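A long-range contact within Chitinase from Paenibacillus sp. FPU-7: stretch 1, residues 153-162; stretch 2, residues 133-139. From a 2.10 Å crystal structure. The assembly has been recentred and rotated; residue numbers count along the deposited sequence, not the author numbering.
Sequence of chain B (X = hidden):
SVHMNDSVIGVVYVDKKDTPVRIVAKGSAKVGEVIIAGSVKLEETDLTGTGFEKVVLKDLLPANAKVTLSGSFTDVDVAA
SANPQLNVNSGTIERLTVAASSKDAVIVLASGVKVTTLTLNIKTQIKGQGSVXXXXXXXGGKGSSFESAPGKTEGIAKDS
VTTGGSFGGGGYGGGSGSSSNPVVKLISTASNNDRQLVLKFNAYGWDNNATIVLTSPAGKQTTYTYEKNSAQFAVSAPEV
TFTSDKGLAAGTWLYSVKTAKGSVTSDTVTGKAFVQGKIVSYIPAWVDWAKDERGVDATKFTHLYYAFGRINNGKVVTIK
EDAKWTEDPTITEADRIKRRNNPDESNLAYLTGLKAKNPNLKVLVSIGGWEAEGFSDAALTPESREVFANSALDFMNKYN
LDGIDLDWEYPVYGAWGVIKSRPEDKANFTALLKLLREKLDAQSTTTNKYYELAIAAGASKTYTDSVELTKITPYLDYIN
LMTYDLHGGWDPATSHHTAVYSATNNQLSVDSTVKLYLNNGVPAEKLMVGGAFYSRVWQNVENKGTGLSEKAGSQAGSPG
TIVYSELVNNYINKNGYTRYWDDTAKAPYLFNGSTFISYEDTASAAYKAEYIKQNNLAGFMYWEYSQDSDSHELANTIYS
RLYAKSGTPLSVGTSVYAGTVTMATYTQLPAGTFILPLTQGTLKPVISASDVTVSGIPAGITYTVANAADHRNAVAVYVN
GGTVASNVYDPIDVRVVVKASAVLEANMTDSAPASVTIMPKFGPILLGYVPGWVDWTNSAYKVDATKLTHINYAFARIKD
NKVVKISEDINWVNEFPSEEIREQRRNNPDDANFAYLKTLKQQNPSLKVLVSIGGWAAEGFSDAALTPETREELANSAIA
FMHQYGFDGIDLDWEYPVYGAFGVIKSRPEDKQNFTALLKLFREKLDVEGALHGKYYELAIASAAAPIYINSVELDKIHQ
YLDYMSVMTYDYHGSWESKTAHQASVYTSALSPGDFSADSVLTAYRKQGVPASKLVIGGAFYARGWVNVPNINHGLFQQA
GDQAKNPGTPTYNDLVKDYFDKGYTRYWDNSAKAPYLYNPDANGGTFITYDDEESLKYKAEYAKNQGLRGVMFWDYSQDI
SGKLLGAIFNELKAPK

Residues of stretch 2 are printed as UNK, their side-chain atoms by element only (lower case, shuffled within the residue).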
# COMPACT_ATOMS: atom_id res chain seq x y z
N THR B 153 24.23 -12.41 -40.08
CA THR B 153 24.35 -11.77 -41.42
C THR B 153 23.47 -10.52 -41.42
O THR B 153 22.31 -10.56 -40.95
CB THR B 153 23.88 -12.64 -42.57
OG1 THR B 153 22.46 -12.77 -42.47
CG2 THR B 153 24.50 -13.96 -42.55
N GLU B 154 24.03 -9.42 -41.90
CA GLU B 154 23.31 -8.17 -42.10
C GLU B 154 23.46 -7.71 -43.58
O GLU B 154 24.12 -8.37 -44.39
CB GLU B 154 23.88 -7.10 -41.20
CG GLU B 154 23.56 -7.31 -39.74
CD GLU B 154 24.32 -6.36 -38.83
OE1 GLU B 154 25.23 -5.63 -39.29
OE2 GLU B 154 24.00 -6.35 -37.63
N GLY B 155 22.84 -6.58 -43.91
CA GLY B 155 23.03 -5.88 -45.19
C GLY B 155 21.96 -6.23 -46.13
O GLY B 155 21.25 -7.20 -45.92
N ILE B 156 21.83 -5.45 -47.21
CA ILE B 156 20.70 -5.57 -48.11
C ILE B 156 20.60 -6.89 -48.84
O ILE B 156 19.49 -7.33 -49.24
CB ILE B 156 20.72 -4.38 -49.15
CG1 ILE B 156 19.35 -4.13 -49.73
CG2 ILE B 156 21.73 -4.60 -50.27
CD1 ILE B 156 19.34 -2.90 -50.65
N ALA B 157 21.72 -7.56 -49.10
CA ALA B 157 21.67 -8.81 -49.86
C ALA B 157 21.87 -10.10 -48.95
O ALA B 157 22.24 -11.19 -49.45
CB ALA B 157 22.70 -8.77 -50.98
N LYS B 158 21.63 -9.93 -47.65
CA LYS B 158 21.68 -10.99 -46.61
C LYS B 158 21.17 -12.30 -47.06
O LYS B 158 21.82 -13.32 -46.82
CB LYS B 158 20.67 -10.70 -45.50
CG LYS B 158 21.10 -9.79 -44.46
CD LYS B 158 20.17 -9.82 -43.26
CE LYS B 158 18.71 -9.86 -43.61
NZ LYS B 158 18.02 -9.51 -42.36
N ASP B 159 19.95 -12.26 -47.62
CA ASP B 159 19.16 -13.45 -47.91
C ASP B 159 19.58 -14.19 -49.14
O ASP B 159 19.09 -15.34 -49.41
CB ASP B 159 17.66 -13.12 -48.08
CG ASP B 159 17.01 -12.63 -46.85
OD1 ASP B 159 17.36 -13.04 -45.73
OD2 ASP B 159 16.09 -11.81 -47.00
N SER B 160 20.48 -13.58 -49.90
CA SER B 160 21.07 -14.22 -51.06
C SER B 160 22.28 -15.14 -50.81
O SER B 160 22.78 -15.79 -51.77
CB SER B 160 21.54 -13.13 -52.05
OG SER B 160 22.79 -12.52 -51.63
N VAL B 161 22.85 -15.13 -49.64
CA VAL B 161 24.11 -15.87 -49.46
C VAL B 161 23.77 -17.35 -49.21
O VAL B 161 22.70 -17.69 -48.72
CB VAL B 161 25.00 -15.32 -48.33
CG1 VAL B 161 25.25 -13.83 -48.52
CG2 VAL B 161 24.42 -15.56 -46.96
N THR B 162 24.67 -18.21 -49.64
CA THR B 162 24.55 -19.65 -49.35
C THR B 162 25.56 -20.07 -48.26
O THR B 162 26.63 -19.48 -48.11
CB THR B 162 24.74 -20.49 -50.57
OG1 THR B 162 25.93 -20.06 -51.23
CG2 THR B 162 23.49 -20.40 -51.46
N UNK B 133 31.96 -13.40 -37.17
CA UNK B 133 30.88 -13.04 -36.21
C UNK B 133 29.70 -12.35 -36.92
O UNK B 133 28.55 -12.73 -36.70
N UNK B 134 29.97 -11.35 -37.80
CA UNK B 134 28.85 -10.71 -38.60
C UNK B 134 29.27 -10.51 -40.04
O UNK B 134 30.36 -9.96 -40.24
o UNK B 134 28.04 -9.63 -36.66
c UNK B 134 27.21 -8.65 -38.73
c UNK B 134 28.46 -9.37 -37.98
N UNK B 135 28.49 -11.07 -40.99
CA UNK B 135 28.76 -10.90 -42.40
C UNK B 135 27.80 -9.74 -42.84
O UNK B 135 26.59 -9.87 -42.71
c UNK B 135 28.44 -12.14 -43.22
N UNK B 136 28.38 -8.67 -43.38
CA UNK B 136 27.64 -7.48 -43.90
C UNK B 136 27.69 -7.64 -45.40
O UNK B 136 28.74 -7.54 -46.04
c UNK B 136 27.50 -4.97 -44.04
c UNK B 136 28.28 -6.20 -43.45
c UNK B 136 28.25 -6.10 -41.94
N UNK B 137 26.59 -8.08 -45.93
CA UNK B 137 26.49 -8.44 -47.35
C UNK B 137 25.74 -7.25 -48.05
O UNK B 137 24.52 -7.16 -48.06
c UNK B 137 25.83 -10.16 -48.96
c UNK B 137 26.18 -10.78 -46.54
c UNK B 137 25.71 -9.70 -47.54
N UNK B 138 26.52 -6.33 -48.58
CA UNK B 138 25.97 -5.24 -49.39
C UNK B 138 25.59 -5.75 -50.72
O UNK B 138 25.79 -6.93 -51.03
n UNK B 138 28.50 -2.99 -48.04
o UNK B 138 26.43 -3.32 -47.21
c UNK B 138 27.27 -3.47 -48.14
c UNK B 138 26.99 -4.10 -49.47
N UNK B 139 24.96 -4.90 -51.55
CA UNK B 139 24.41 -5.36 -52.80
C UNK B 139 25.41 -6.08 -53.63
O UNK B 139 25.08 -7.07 -54.29
c UNK B 139 23.28 -4.40 -54.95
c UNK B 139 22.06 -5.29 -54.79
c UNK B 139 22.91 -3.00 -55.50
c UNK B 139 23.88 -4.17 -53.59

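Position 133 has no side-chain atoms and nothing of stretch 1 near it; the chain turns a corner here. A bare backbone means glycine, G133.

At position 134 one carbon carries an oxygen and a carbon; the terminal carbon lies beside the carboxylate of E154. This is threonine, T134, with CG2 3.7 Å from E154 OE1. T134 OG1 is hydrogen-bonded elsewhere in the structure.

Position 135 has a single side-chain carbon, which lies on the same face of the sheet as the side chain of T153, 4.4 Å from T153 CG2. One carbon makes it alanine, A135. Its backbone does more: A135 O accepts a hydrogen bond from E154 N at 2.7 Å and also receives a CA-H...O contact from T153 CA at 3.2 Å.

Position 136 carries three carbons, one bearing the other two, on the face that E154 also uses. This is valine, V136, whose CG2 comes within 4.0 Å of E154 OE1, so the aliphatic branch packs beside the glutamate's end without any polar pairing.

Position 137 repeats the three-carbon fork, but here it is buried against A157 and V161. It is valine again, V137: its CG1 lies 4.0 Å from A157 CB and 3.7 Å from V161 CG1. Of the seven residues it gives the most surface to stretch 1.

Position 138 has two carbons, the second carrying one oxygen and one nitrogen; its CA-to-CB bond points away from stretch 1, and its backbone O lies 3.6 Å from A157 CB. This is asparagine, N138.

Position 139 has four carbons, forked at the second, and its CB meets I156 CG2 at 4.0 Å. This is leucine, L139.

The contact is a short parallel pairing that ends in a turn. The bridges T153 with A135 and E154 with V136 set the register, and V137 N gives a hydrogen bond to E154 O at 2.9 Å. Past E154, stretch 1 enters a type I turn from G155 to K158, and A157 N reaches V137 O at 3.0 Å, so the last strand residue anchors the turn as well. G155 permits this passage: it has positive phi, and an ideal CB would stand 2.4 Å from V137 O, a clash. The rule to read is that backbone bonds fix the alignment, a glycine lets the chain pass close to V137 O, and a buried valine packs against A157 and V161.

Stretch 2, residues 133-139: GTAVVNL
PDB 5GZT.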